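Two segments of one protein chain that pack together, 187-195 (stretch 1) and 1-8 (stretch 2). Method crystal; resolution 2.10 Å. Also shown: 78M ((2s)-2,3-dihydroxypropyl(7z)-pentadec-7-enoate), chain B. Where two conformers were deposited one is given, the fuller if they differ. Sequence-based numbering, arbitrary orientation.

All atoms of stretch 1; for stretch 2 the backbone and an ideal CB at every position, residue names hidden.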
ATOM      1  N   TRP A 187     -12.231  20.838  -9.321  1.00 29.81           N
ATOM      2  CA  TRP A 187     -13.519  21.367  -9.792  1.00 31.15           C
ATOM      3  C   TRP A 187     -13.361  22.614 -10.697  1.00 35.55           C
ATOM      4  O   TRP A 187     -14.098  22.763 -11.672  1.00 35.09           O
ATOM      5  CB  TRP A 187     -14.424  21.647  -8.572  1.00 30.48           C
ATOM      6  CG  TRP A 187     -15.740  22.290  -8.889  1.00 32.78           C
ATOM      7  CD1 TRP A 187     -16.904  21.663  -9.233  1.00 35.85           C
ATOM      8  CD2 TRP A 187     -16.033  23.693  -8.845  1.00 33.95           C
ATOM      9  NE1 TRP A 187     -17.896  22.597  -9.448  1.00 36.95           N
ATOM     10  CE2 TRP A 187     -17.384  23.852  -9.229  1.00 39.06           C
ATOM     11  CE3 TRP A 187     -15.267  24.839  -8.563  1.00 36.00           C
ATOM     12  CZ2 TRP A 187     -17.998  25.112  -9.308  1.00 40.12           C
ATOM     13  CZ3 TRP A 187     -15.878  26.086  -8.633  1.00 39.12           C
ATOM     14  CH2 TRP A 187     -17.225  26.215  -9.012  1.00 40.60           C
ATOM     15  N   LEU A 188     -12.374  23.474 -10.414  1.00 32.03           N
ATOM     16  CA  LEU A 188     -12.122  24.674 -11.227  1.00 32.19           C
ATOM     17  C   LEU A 188     -11.700  24.367 -12.681  1.00 33.76           C
ATOM     18  O   LEU A 188     -11.912  25.190 -13.551  1.00 33.14           O
ATOM     19  CB  LEU A 188     -11.109  25.613 -10.531  1.00 32.60           C
ATOM     20  CG  LEU A 188     -11.697  26.505  -9.416  1.00 38.66           C
ATOM     21  CD1 LEU A 188     -10.625  26.974  -8.463  1.00 39.87           C
ATOM     22  CD2 LEU A 188     -12.417  27.720  -9.993  1.00 41.89           C
ATOM     23  N   GLY A 189     -11.142  23.190 -12.942  1.00 30.64           N
ATOM     24  CA  GLY A 189     -10.800  22.829 -14.311  1.00 31.15           C
ATOM     25  C   GLY A 189     -11.862  22.006 -15.028  1.00 34.22           C
ATOM     26  O   GLY A 189     -11.599  21.557 -16.142  1.00 34.36           O
ATOM     27  N   ARG A 190     -13.060  21.782 -14.396  1.00 30.82           N
ATOM     28  CA  ARG A 190     -14.158  20.909 -14.895  1.00 31.50           C
ATOM     29  C   ARG A 190     -14.575  21.137 -16.362  1.00 36.40           C
ATOM     30  O   ARG A 190     -14.743  20.160 -17.090  1.00 35.42           O
ATOM     31  CB  ARG A 190     -15.409  20.941 -13.978  1.00 31.43           C
ATOM     32  CG  ARG A 190     -16.338  22.161 -14.096  1.00 33.18           C
ATOM     33  CD  ARG A 190     -17.173  22.427 -12.845  1.00 36.48           C
ATOM     34  NE  ARG A 190     -17.862  23.733 -12.907  1.00 36.17           N
ATOM     35  CZ  ARG A 190     -17.316  24.905 -12.587  1.00 45.98           C
ATOM     36  NH1 ARG A 190     -16.062  24.966 -12.153  1.00 33.92           N
ATOM     37  NH2 ARG A 190     -18.026  26.023 -12.682  1.00 42.78           N
ATOM     38  N   LYS A 191     -14.753  22.406 -16.782  1.00 34.88           N
ATOM     39  CA  LYS A 191     -15.196  22.758 -18.130  1.00 36.29           C
ATOM     40  C   LYS A 191     -14.141  22.506 -19.212  1.00 40.02           C
ATOM     41  O   LYS A 191     -14.480  22.507 -20.389  1.00 41.14           O
ATOM     42  CB  LYS A 191     -15.698  24.215 -18.186  1.00 39.65           C
ATOM     43  CG  LYS A 191     -16.858  24.512 -17.241  1.00 50.39           C
ATOM     44  CD  LYS A 191     -17.338  25.957 -17.362  1.00 61.45           C
ATOM     45  CE  LYS A 191     -18.187  26.397 -16.192  1.00 71.63           C
ATOM     46  NZ  LYS A 191     -19.466  25.642 -16.102  1.00 81.86           N
ATOM     47  N   ARG A 192     -12.889  22.262 -18.811  1.00 35.53           N
ATOM     48  CA  ARG A 192     -11.747  22.054 -19.706  1.00 35.86           C
ATOM     49  C   ARG A 192     -11.373  20.572 -19.878  1.00 37.27           C
ATOM     50  O   ARG A 192     -10.661  20.245 -20.827  1.00 38.33           O
ATOM     51  CB  ARG A 192     -10.515  22.799 -19.142  1.00 38.04           C
ATOM     52  CG  ARG A 192     -10.655  24.316 -19.015  1.00 52.27           C
ATOM     53  CD  ARG A 192      -9.345  24.904 -18.517  1.00 67.66           C
ATOM     54  NE  ARG A 192      -9.490  26.268 -18.007  1.00 79.68           N
ATOM     55  CZ  ARG A 192      -8.566  27.217 -18.123  1.00 95.09           C
ATOM     56  NH1 ARG A 192      -7.422  26.967 -18.749  1.00 79.99           N
ATOM     57  NH2 ARG A 192      -8.783  28.427 -17.624  1.00 86.40           N
ATOM     58  N   TYR A 193     -11.811  19.685 -18.964  1.00 30.09           N
ATOM     59  CA  TYR A 193     -11.414  18.275 -19.064  1.00 28.58           C
ATOM     60  C   TYR A 193     -11.971  17.495 -20.241  1.00 34.54           C
ATOM     61  O   TYR A 193     -13.098  17.729 -20.686  1.00 33.07           O
ATOM     62  CB  TYR A 193     -11.744  17.500 -17.792  1.00 27.98           C
ATOM     63  CG  TYR A 193     -11.124  18.051 -16.528  1.00 28.10           C
ATOM     64  CD1 TYR A 193      -9.788  18.443 -16.494  1.00 29.81           C
ATOM     65  CD2 TYR A 193     -11.870  18.167 -15.358  1.00 28.00           C
ATOM     66  CE1 TYR A 193      -9.218  18.963 -15.328  1.00 27.69           C
ATOM     67  CE2 TYR A 193     -11.302  18.637 -14.181  1.00 28.04           C
ATOM     68  CZ  TYR A 193      -9.981  19.052 -14.175  1.00 31.12           C
ATOM     69  OH  TYR A 193      -9.445  19.556 -13.023  1.00 28.60           O
ATOM     70  N   VAL A 194     -11.163  16.517 -20.691  1.00 30.51           N
ATOM     71  CA  VAL A 194     -11.506  15.481 -21.650  1.00 29.72           C
ATOM     72  C   VAL A 194     -12.223  14.412 -20.793  1.00 32.01           C
ATOM     73  O   VAL A 194     -11.650  13.957 -19.801  1.00 28.49           O
ATOM     74  CB  VAL A 194     -10.237  14.905 -22.355  1.00 32.99           C
ATOM     75  CG1 VAL A 194     -10.595  13.692 -23.236  1.00 32.86           C
ATOM     76  CG2 VAL A 194      -9.553  15.993 -23.199  1.00 33.83           C
ATOM     77  N   ARG A 195     -13.476  14.021 -21.159  1.00 29.65           N
ATOM     78  CA  ARG A 195     -14.209  12.995 -20.394  1.00 28.60           C
ATOM     79  C   ARG A 195     -14.481  11.858 -21.367  1.00 32.23           C
ATOM     80  O   ARG A 195     -15.411  11.928 -22.179  1.00 30.57           O
ATOM     81  CB  ARG A 195     -15.493  13.554 -19.750  1.00 27.16           C
ATOM     82  CG  ARG A 195     -15.221  14.650 -18.738  1.00 34.41           C
ATOM     83  CD  ARG A 195     -16.473  15.178 -18.077  1.00 34.60           C
ATOM     84  NE  ARG A 195     -16.251  16.534 -17.567  1.00 34.69           N
ATOM     85  CZ  ARG A 195     -17.065  17.168 -16.729  1.00 44.75           C
ATOM     86  NH1 ARG A 195     -18.153  16.571 -16.272  1.00 27.15           N
ATOM     87  NH2 ARG A 195     -16.783  18.402 -16.329  1.00 36.31           N
ATOM     88  N   UNK A   1      -1.431  20.669 -22.290  1.00 51.93           N
ATOM     89  CA  UNK A   1      -2.880  20.941 -22.237  1.00 50.76           C
ATOM     90  C   UNK A   1      -3.216  21.883 -21.086  1.00 50.17           C
ATOM     91  O   UNK A   1      -2.731  21.686 -19.970  1.00 47.69           O
ATOM     92  CB  UNK A   1      -3.667  19.637 -22.089  1.00 50.76           C
ATOM     93  N   UNK A   2      -4.058  22.897 -21.354  1.00 45.37           N
ATOM     94  CA  UNK A   2      -4.455  23.927 -20.386  1.00 44.13           C
ATOM     95  C   UNK A   2      -5.185  23.407 -19.143  1.00 44.98           C
ATOM     96  O   UNK A   2      -5.308  24.145 -18.164  1.00 45.88           O
ATOM     97  CB  UNK A   2      -5.352  24.948 -21.088  1.00 44.13           C
ATOM     98  N   UNK A   3      -5.650  22.148 -19.162  1.00 37.68           N
ATOM     99  CA  UNK A   3      -6.328  21.528 -18.012  1.00 34.53           C
ATOM    100  C   UNK A   3      -5.353  20.841 -17.068  1.00 33.66           C
ATOM    101  O   UNK A   3      -5.719  20.590 -15.940  1.00 31.83           O
ATOM    102  CB  UNK A   3      -7.367  20.514 -18.496  1.00 34.53           C
ATOM    103  N   UNK A   4      -4.137  20.494 -17.536  1.00 30.66           N
ATOM    104  CA  UNK A   4      -3.117  19.793 -16.744  1.00 30.00           C
ATOM    105  C   UNK A   4      -2.754  20.548 -15.404  1.00 32.86           C
ATOM    106  O   UNK A   4      -2.671  19.865 -14.376  1.00 30.27           O
ATOM    107  CB  UNK A   4      -1.861  19.619 -17.600  1.00 30.00           C
ATOM    108  N   UNK A   5      -2.642  21.906 -15.337  1.00 30.79           N
ATOM    109  CA  UNK A   5      -2.305  22.550 -14.035  1.00 29.90           C
ATOM    110  C   UNK A   5      -3.317  22.281 -12.911  1.00 31.06           C
ATOM    111  O   UNK A   5      -2.937  22.165 -11.752  1.00 28.22           O
ATOM    112  CB  UNK A   5      -2.191  24.063 -14.232  1.00 29.90           C
ATOM    113  N   UNK A   6      -4.605  22.154 -13.258  1.00 28.76           N
ATOM    114  CA  UNK A   6      -5.674  21.863 -12.287  1.00 27.89           C
ATOM    115  C   UNK A   6      -5.491  20.472 -11.690  1.00 30.48           C
ATOM    116  O   UNK A   6      -5.756  20.288 -10.512  1.00 28.65           O
ATOM    117  CB  UNK A   6      -7.050  21.973 -12.948  1.00 27.89           C
ATOM    118  N   UNK A   7      -4.991  19.513 -12.513  1.00 27.85           N
ATOM    119  CA  UNK A   7      -4.698  18.125 -12.118  0.50 27.06           C
ATOM    120  C   UNK A   7      -3.463  18.111 -11.217  1.00 30.40           C
ATOM    121  O   UNK A   7      -3.446  17.414 -10.205  1.00 29.88           O
ATOM    122  CB  UNK A   7      -4.480  17.237 -13.345  0.50 27.06           C
ATOM    123  N   UNK A   8      -2.413  18.899 -11.596  1.00 29.24           N
ATOM    124  CA  UNK A   8      -1.155  18.981 -10.819  1.00 28.88           C
ATOM    125  C   UNK A   8      -1.471  19.584  -9.426  1.00 30.69           C
ATOM    126  O   UNK A   8      -1.045  19.022  -8.418  1.00 30.48           O
ATOM    127  CB  UNK A   8      -0.112  19.826 -11.553  1.00 28.88           C
TER
HETATM  128  O21 78M B 601     -19.790  15.458 -12.339  1.00 82.45           O
HETATM  129  C20 78M B 601     -21.117  15.366 -11.842  1.00 84.56           C
HETATM  130  C18 78M B 601     -21.166  15.679 -10.365  1.00 84.27           C
HETATM  131  O19 78M B 601     -22.407  15.221  -9.816  1.00 84.47           O
HETATM  132  C17 78M B 601     -20.992  17.152 -10.085  1.00 85.40           C
HETATM  133  O2  78M B 601     -20.868  17.266  -8.648  1.00 85.15           O
HETATM  134  C1  78M B 601     -20.511  18.455  -8.148  1.00 85.89           C
HETATM  135  O1  78M B 601     -20.195  19.401  -8.823  1.00 88.17           O
HETATM  136  C2  78M B 601     -20.580  18.450  -6.645  1.00 83.44           C
HETATM  137  C3  78M B 601     -20.026  19.700  -5.960  1.00 81.11           C
HETATM  138  C4  78M B 601     -18.507  19.813  -6.024  1.00 76.80           C
HETATM  139  C5  78M B 601     -17.935  20.938  -5.180  1.00 75.30           C
HETATM  140  C6  78M B 601     -16.486  21.282  -5.508  1.00 72.80           C
HETATM  141  C7  78M B 601     -15.799  22.095  -4.449  1.00 72.15           C
HETATM  142  C8  78M B 601     -15.802  23.414  -4.284  1.00 73.78           C
HETATM  143  C9  78M B 601     -16.510  24.462  -5.103  1.00 75.89           C
HETATM  144  C10 78M B 601     -16.209  25.891  -4.631  1.00 76.85           C
HETATM  145  C11 78M B 601     -14.877  26.448  -5.120  1.00 76.73           C
HETATM  146  C12 78M B 601     -14.337  27.612  -4.302  1.00 78.17           C
HETATM  147  C13 78M B 601     -13.109  28.284  -4.912  1.00 79.16           C
HETATM  148  C15 78M B 601     -11.296  28.487  -3.107  1.00 76.49           C
HETATM  149  C14 78M B 601     -12.334  29.201  -3.969  1.00 79.25           C

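Position 1 lies out of reach of stretch 1, with nothing of it within 5.5 Å of the ideal CB, so the contact sets no demand and almost any residue would do. The deposited residue is Pro1, whose O accepts a hydrogen bond from the backbone N of residue 4 (3.1 Å), closing a type I beta turn.

Position 2 points toward stretch 1, but what it meets is a charge: its ideal CB is 3.7 Å from Arg192 NH1. An acid or a small polar side chain would look natural; a base would have to accept a like neighbour. The deposited residue is Arg2, poorly ordered, its NE 3.7 Å from Arg192 NH1, two like charges close together. Arg2 O lies 3.6 Å from the same NH1, too loose to count as a hydrogen bond here.

Position 3 aims between two side chains, its ideal CB 3.8 Å from Tyr193 CD1 and 3.9 Å from Arg192 CB. A medium-sized chain with an aliphatic stem fits, whether apolar throughout or polar at its tip. Gln3 is found. Its CB packs 3.7 Å from Tyr193 CD1, and the amide reaches on to Val194, Gln3 NE2 standing 3.7 Å from Val194 CG2. That nitrogen is hydrogen-bonded elsewhere in the structure; no hydrogen bond crosses to stretch 1.

Positions 4 and 5 ask for little: the first points away and the second is out of reach. Helical backbone angles suit many residues at 4, and phi of -60° at 5 also admits proline. They are Ile4 and Pro5.

At position 6 CA-to-CB points toward stretch 1, the ideal CB is 3.4 Å from Tyr193 OH and 4.1 Å from Gly189 CA, and the bare glycine leaves a flat floor between Leu188 and Arg192. A broad, flat side chain suits it best, an aromatic above all, though a long aliphatic could also cover the glycine. Phe6 takes the place, its CB 3.4 Å from Tyr193 OH. Gly189 CA sits 3.7 Å from the Phe6 ring centroid, over the face, in a CH-pi contact. A CB on Gly189 would fall 2.7 Å from Phe6 CG, a clash, so ring and glycine are matched. Leu188 CB approaches Phe6 CE1 at 3.9 Å, while the Arg192 guanidinium lays one face against Phe6 CE2, with Arg192 NE 3.7 Å from that atom.

Position 7 points sideways, its ideal CB 5.4 Å from Tyr193 CE1, so only a chain extending past CB can touch the ring. Leucine, isoleucine or methionine would serve. Ile7 does so, bringing CD1 to 3.6 Å from Tyr193 CE1.

Position 8 is out of reach; it is Ile8.

Stretch 2 (1-8) PRQIPFII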
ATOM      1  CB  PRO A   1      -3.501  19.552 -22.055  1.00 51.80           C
ATOM      2  CG  PRO A   1      -2.463  18.595 -22.550  1.00 56.99           C
ATOM      3  CD  PRO A   1      -1.139  19.226 -22.218  1.00 52.76           C
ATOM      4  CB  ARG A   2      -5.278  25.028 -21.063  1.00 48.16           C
ATOM      5  CG  ARG A   2      -4.461  25.932 -22.003  1.00 66.23           C
ATOM      6  CD  ARG A   2      -3.645  26.997 -21.278  1.00 82.87           C
ATOM      7  NE  ARG A   2      -4.479  28.078 -20.746  1.00 98.97           N
ATOM      8  CZ  ARG A   2      -4.007  29.228 -20.274  1.00118.93           C
ATOM      9  NH1 ARG A   2      -2.699  29.465 -20.265  1.00109.07           N
ATOM     10  NH2 ARG A   2      -4.837  30.153 -19.811  1.00107.44           N
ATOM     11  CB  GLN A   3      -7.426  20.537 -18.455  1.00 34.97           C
ATOM     12  CG  GLN A   3      -6.921  19.351 -19.271  1.00 37.47           C
ATOM     13  CD  GLN A   3      -7.001  19.600 -20.766  1.00 48.26           C
ATOM     14  OE1 GLN A   3      -6.575  20.639 -21.284  1.00 43.35           O
ATOM     15  NE2 GLN A   3      -7.507  18.625 -21.503  1.00 35.26           N
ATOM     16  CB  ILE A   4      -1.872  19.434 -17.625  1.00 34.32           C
ATOM     17  CG1 ILE A   4      -2.228  18.317 -18.666  1.00 35.11           C
ATOM     18  CG2 ILE A   4      -0.646  19.025 -16.785  1.00 34.74           C
ATOM     19  CD1 ILE A   4      -2.711  16.899 -18.043  1.00 37.00           C
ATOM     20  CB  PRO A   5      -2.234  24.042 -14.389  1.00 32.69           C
ATOM     21  CG  PRO A   5      -1.889  24.072 -15.851  1.00 38.39           C
ATOM     22  CD  PRO A   5      -2.654  22.909 -16.429  1.00 34.64           C
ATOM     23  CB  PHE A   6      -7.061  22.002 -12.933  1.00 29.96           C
ATOM     24  CG  PHE A   6      -7.351  23.403 -13.428  1.00 31.85           C
ATOM     25  CD1 PHE A   6      -7.849  24.373 -12.566  1.00 34.84           C
ATOM     26  CD2 PHE A   6      -7.123  23.751 -14.754  1.00 33.03           C
ATOM     27  CE1 PHE A   6      -8.105  25.674 -13.022  1.00 36.48           C
ATOM     28  CE2 PHE A   6      -7.377  25.046 -15.209  1.00 37.23           C
ATOM     29  CZ  PHE A   6      -7.870  25.999 -14.339  1.00 35.93           C
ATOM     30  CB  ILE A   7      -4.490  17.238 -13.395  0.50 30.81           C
ATOM     31  CG1 ILE A   7      -5.760  17.210 -14.309  0.50 32.21           C
ATOM     32  CG2 ILE A   7      -3.982  15.816 -13.063  0.50 30.60           C
ATOM     33  CD1 ILE A   7      -7.018  16.622 -13.748  0.50 37.91           C
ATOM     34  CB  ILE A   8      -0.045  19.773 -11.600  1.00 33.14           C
ATOM     35  CG1 ILE A   8       0.537  18.915 -12.755  1.00 34.13           C
ATOM     36  CG2 ILE A   8       1.085  20.260 -10.662  1.00 33.19           C
ATOM     37  CD1 ILE A   8       1.369  19.729 -13.838  1.00 47.54           C
TER
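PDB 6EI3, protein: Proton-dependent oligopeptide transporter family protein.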